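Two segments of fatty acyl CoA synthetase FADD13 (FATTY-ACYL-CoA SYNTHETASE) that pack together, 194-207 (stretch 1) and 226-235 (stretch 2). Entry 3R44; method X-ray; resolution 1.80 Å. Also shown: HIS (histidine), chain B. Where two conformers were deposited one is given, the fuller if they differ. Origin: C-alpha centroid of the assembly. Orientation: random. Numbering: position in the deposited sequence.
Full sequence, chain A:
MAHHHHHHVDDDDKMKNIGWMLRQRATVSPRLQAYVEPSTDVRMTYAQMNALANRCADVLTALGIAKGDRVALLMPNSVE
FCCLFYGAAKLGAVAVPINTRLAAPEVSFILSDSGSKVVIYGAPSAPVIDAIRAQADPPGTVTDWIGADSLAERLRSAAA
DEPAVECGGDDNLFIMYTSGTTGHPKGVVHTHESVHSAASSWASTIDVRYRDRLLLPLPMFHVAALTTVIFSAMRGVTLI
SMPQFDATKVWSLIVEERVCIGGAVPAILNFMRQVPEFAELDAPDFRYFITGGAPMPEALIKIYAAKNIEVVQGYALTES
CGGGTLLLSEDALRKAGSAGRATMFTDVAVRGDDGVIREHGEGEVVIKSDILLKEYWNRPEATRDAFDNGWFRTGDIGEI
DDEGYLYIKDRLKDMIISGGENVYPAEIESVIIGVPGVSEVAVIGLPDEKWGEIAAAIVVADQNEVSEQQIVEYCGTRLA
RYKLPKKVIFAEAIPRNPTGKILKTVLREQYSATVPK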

# COMPACT_ATOMS: atom_id res chain seq x y z
N SER A 194 3.94 -11.76 -10.75
CA SER A 194 3.94 -11.26 -9.37
C SER A 194 2.57 -10.86 -8.87
O SER A 194 2.20 -11.09 -7.75
N VAL A 195 1.79 -10.26 -9.75
CA VAL A 195 0.47 -9.83 -9.47
C VAL A 195 -0.43 -11.05 -9.21
O VAL A 195 -1.22 -11.10 -8.26
N HIS A 196 -0.31 -12.03 -10.09
CA HIS A 196 -1.05 -13.27 -9.91
C HIS A 196 -0.68 -13.94 -8.58
O HIS A 196 -1.54 -14.43 -7.86
N SER A 197 0.61 -13.96 -8.27
CA SER A 197 1.07 -14.60 -7.03
C SER A 197 0.52 -13.87 -5.81
O SER A 197 0.10 -14.50 -4.85
N ALA A 198 0.51 -12.56 -5.86
CA ALA A 198 0.02 -11.79 -4.75
C ALA A 198 -1.45 -12.00 -4.61
O ALA A 198 -1.94 -12.14 -3.50
N ALA A 199 -2.17 -12.04 -5.73
CA ALA A 199 -3.63 -12.24 -5.68
C ALA A 199 -3.89 -13.64 -5.09
O ALA A 199 -4.74 -13.83 -4.22
N SER A 200 -3.14 -14.62 -5.57
CA SER A 200 -3.29 -16.01 -5.07
C SER A 200 -2.96 -16.13 -3.63
O SER A 200 -3.63 -16.85 -2.89
N SER A 201 -1.91 -15.41 -3.22
CA SER A 201 -1.49 -15.38 -1.83
C SER A 201 -2.66 -14.92 -0.93
O SER A 201 -3.05 -15.60 0.00
N TRP A 202 -3.26 -13.80 -1.27
CA TRP A 202 -4.41 -13.32 -0.50
C TRP A 202 -5.58 -14.30 -0.52
O TRP A 202 -6.11 -14.70 0.50
N ALA A 203 -5.93 -14.71 -1.74
CA ALA A 203 -7.09 -15.55 -1.96
C ALA A 203 -6.96 -16.91 -1.28
O ALA A 203 -7.96 -17.51 -0.86
N SER A 204 -5.73 -17.42 -1.15
CA SER A 204 -5.48 -18.69 -0.44
C SER A 204 -5.28 -18.59 1.05
O SER A 204 -5.26 -19.61 1.74
N THR A 205 -5.15 -17.37 1.56
CA THR A 205 -4.83 -17.16 2.95
C THR A 205 -6.04 -16.59 3.72
O THR A 205 -6.34 -17.06 4.80
N ILE A 206 -6.72 -15.60 3.17
CA ILE A 206 -7.86 -15.01 3.92
C ILE A 206 -9.11 -15.82 3.63
O ILE A 206 -9.18 -16.50 2.60
N ASP A 207 -10.12 -15.69 4.51
CA ASP A 207 -11.38 -16.37 4.28
C ASP A 207 -12.21 -15.59 3.26
O ASP A 207 -13.12 -14.86 3.63
N LEU A 226 -5.00 -2.43 -5.89
CA LEU A 226 -4.87 -3.08 -7.16
C LEU A 226 -4.91 -4.61 -7.04
O LEU A 226 -5.58 -5.31 -7.80
N THR A 227 -4.16 -5.13 -6.11
CA THR A 227 -4.18 -6.57 -5.83
C THR A 227 -5.59 -7.05 -5.47
O THR A 227 -6.01 -8.12 -5.94
N THR A 228 -6.37 -6.24 -4.71
CA THR A 228 -7.78 -6.54 -4.37
C THR A 228 -8.63 -6.65 -5.59
O THR A 228 -9.43 -7.56 -5.73
N VAL A 229 -8.46 -5.75 -6.53
CA VAL A 229 -9.23 -5.83 -7.78
C VAL A 229 -8.94 -7.15 -8.52
O VAL A 229 -9.84 -7.85 -9.01
N ILE A 230 -7.67 -7.50 -8.63
CA ILE A 230 -7.25 -8.72 -9.32
C ILE A 230 -7.68 -10.02 -8.58
O ILE A 230 -8.17 -10.96 -9.19
N PHE A 231 -7.54 -10.07 -7.28
CA PHE A 231 -7.97 -11.28 -6.59
C PHE A 231 -9.47 -11.41 -6.55
O PHE A 231 -9.95 -12.52 -6.51
N SER A 232 -10.16 -10.31 -6.71
CA SER A 232 -11.61 -10.35 -6.86
C SER A 232 -12.00 -11.11 -8.13
O SER A 232 -12.92 -11.96 -8.12
N ALA A 233 -11.38 -10.79 -9.26
CA ALA A 233 -11.64 -11.56 -10.47
C ALA A 233 -11.20 -13.02 -10.33
O ALA A 233 -11.86 -13.96 -10.80
N MET A 234 -10.05 -13.22 -9.73
CA MET A 234 -9.54 -14.56 -9.51
C MET A 234 -10.52 -15.45 -8.75
O MET A 234 -10.78 -16.58 -9.16
N ARG A 235 -11.11 -14.92 -7.70
CA ARG A 235 -11.99 -15.71 -6.84
C ARG A 235 -13.48 -15.58 -7.22
O ARG A 235 -14.30 -16.39 -6.78

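Two helices that cross steeply can approach closely where one of them carries a small residue, and the helices of stretches 194-207 and 226-235 of this fatty acyl-CoA synthetase illustrate the rule. Their axes pass 8.6 Å apart at a crossing angle of -70°; the two stretches together bury 520 Å², both sides summed, and no hydrogen bond crosses between them.

Val195 (chi1 t) opens the contact from the side, its CG1 lying 4.0 Å from CG1 of Ile230 (m, m). One residue on, the CA-to-CB bond of His196 points away, yet with chi1 t the ring returns to the interface, where CD2 lies 3.4 Å from CE of Met234. A bound histidine sets its CB over one face of this imidazole, and its OXT is 2.9 Å from His196 ND1. Ala198, directed sideways, brings CB to 4.0 Å from CG2 of Thr227 (m).

Ala199 is the pivot. Ala199 CA is 4.5 Å from Phe231 CA, a separation compatible with its lone methyl, which points toward the partner helix. Ala199 CB meets Phe231 CB at 3.6 Å, Met234 CE at 3.7 Å and Ile230 CG2 at 3.9 Å. Met234 is extended through chi1 and chi2 (t, t) and bends at chi3 (m).

Ser200 (m) points away and returns its hydroxyl to its own helix, OG donating to His196 O at 2.9 Å; the same OG is 3.6 Å from Met234 SD. Trp202 (chi1 m, chi2 89°) points inward: Trp202 CB is 3.6 Å from Phe231 CD1, and Trp202 CD1 is 3.7 Å from Thr227 CG2. Its five-membered ring and the Phe231 ring (chi1 p) are nearly parallel, at 21°, but slid apart so that they barely overlap. Beyond the helix, Ile206 (p, t) closes the apolar seam, placing CD1 4.2 Å from Phe231 CZ.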

# COMPACT_ATOMS: atom_id res chain seq x y z
CB SER A 194 5.09 -10.21 -9.16
OG SER A 194 4.88 -9.00 -9.91
CB VAL A 195 -0.03 -8.98 -10.72
CG1 VAL A 195 -1.48 -8.83 -10.80
CG2 VAL A 195 0.68 -7.63 -10.72
CB HIS A 196 -0.78 -14.21 -11.06
CG HIS A 196 -1.26 -15.61 -10.82
ND1 HIS A 196 -0.41 -16.63 -10.43
CD2 HIS A 196 -2.50 -16.14 -10.86
CE1 HIS A 196 -1.12 -17.74 -10.27
NE2 HIS A 196 -2.39 -17.47 -10.54
CB SER A 197 2.58 -14.65 -7.00
OG SER A 197 3.02 -15.62 -7.93
CB ALA A 198 0.33 -10.28 -4.99
CB ALA A 199 -4.26 -12.07 -7.10
CB SER A 200 -2.36 -16.97 -5.78
OG SER A 200 -2.64 -16.96 -7.14
CB SER A 201 -0.32 -14.44 -1.64
OG SER A 201 0.06 -14.52 -0.30
CB TRP A 202 -4.86 -12.01 -1.11
CG TRP A 202 -4.10 -10.85 -0.67
CD1 TRP A 202 -2.93 -10.32 -1.21
CD2 TRP A 202 -4.47 -10.00 0.37
NE1 TRP A 202 -2.55 -9.20 -0.50
CE2 TRP A 202 -3.49 -8.98 0.46
CE3 TRP A 202 -5.53 -10.03 1.29
CZ2 TRP A 202 -3.54 -7.98 1.45
CZ3 TRP A 202 -5.60 -9.04 2.24
CH2 TRP A 202 -4.61 -8.02 2.31
CB ALA A 203 -7.32 -15.74 -3.43
CB SER A 204 -4.26 -19.43 -1.00
OG SER A 204 -4.51 -19.81 -2.33
CB THR A 205 -3.60 -16.21 3.11
OG1 THR A 205 -2.49 -16.73 2.35
CG2 THR A 205 -3.25 -16.03 4.61
CB ILE A 206 -8.10 -13.53 3.57
CG1 ILE A 206 -8.62 -13.34 2.16
CG2 ILE A 206 -6.83 -12.70 3.80
CD1 ILE A 206 -8.94 -11.82 1.90
CB ASP A 207 -12.13 -16.58 5.60
CG ASP A 207 -13.47 -17.31 5.43
OD1 ASP A 207 -13.85 -17.85 4.33
OD2 ASP A 207 -14.16 -17.35 6.45
CB LEU A 226 -3.54 -2.64 -7.80
CG LEU A 226 -3.32 -3.02 -9.22
CD1 LEU A 226 -4.67 -2.83 -9.96
CD2 LEU A 226 -2.12 -2.14 -9.80
CB THR A 227 -3.12 -6.88 -4.78
OG1 THR A 227 -1.84 -6.52 -5.32
CG2 THR A 227 -3.14 -8.37 -4.40
CB THR A 228 -8.38 -5.44 -3.51
OG1 THR A 228 -7.65 -5.37 -2.31
CG2 THR A 228 -9.88 -5.65 -3.18
CB VAL A 229 -8.90 -4.61 -8.66
CG1 VAL A 229 -9.34 -4.80 -10.16
CG2 VAL A 229 -9.42 -3.29 -8.01
CB ILE A 230 -5.68 -8.75 -9.55
CG1 ILE A 230 -5.21 -7.51 -10.34
CG2 ILE A 230 -5.26 -10.07 -10.24
CD1 ILE A 230 -6.04 -7.22 -11.50
CB PHE A 231 -7.26 -11.56 -5.25
CG PHE A 231 -7.83 -10.87 -4.02
CD1 PHE A 231 -7.00 -10.07 -3.23
CD2 PHE A 231 -9.15 -11.05 -3.64
CE1 PHE A 231 -7.50 -9.46 -2.03
CE2 PHE A 231 -9.66 -10.49 -2.46
CZ PHE A 231 -8.84 -9.68 -1.67
CB SER A 232 -12.22 -8.95 -6.83
OG SER A 232 -12.17 -8.42 -5.51
CB ALA A 233 -10.98 -10.90 -11.69
CB MET A 234 -8.19 -14.53 -8.76
CG MET A 234 -7.70 -15.90 -8.48
SD MET A 234 -5.99 -15.86 -7.96
CE MET A 234 -5.23 -14.89 -9.25
CB ARG A 235 -11.73 -15.31 -5.39
CG ARG A 235 -12.68 -15.86 -4.25
CD ARG A 235 -12.54 -17.34 -3.93
NE ARG A 235 -13.22 -18.15 -4.91
CZ ARG A 235 -13.42 -19.46 -4.83
NH1 ARG A 235 -14.09 -20.05 -5.80
NH2 ARG A 235 -12.99 -20.19 -3.79
N HIS B . 1.77 -19.36 -12.69
CA HIS B . 1.31 -18.28 -13.60
C HIS B . 2.02 -16.99 -13.29
O HIS B . 2.71 -16.35 -14.09
CB HIS B . -0.22 -18.14 -13.45
CG HIS B . -0.79 -16.84 -13.94
ND1 HIS B . -2.11 -16.72 -14.31
CD2 HIS B . -0.23 -15.61 -14.10
CE1 HIS B . -2.35 -15.47 -14.68
NE2 HIS B . -1.22 -14.77 -14.55
OXT HIS B . 1.92 -16.52 -12.16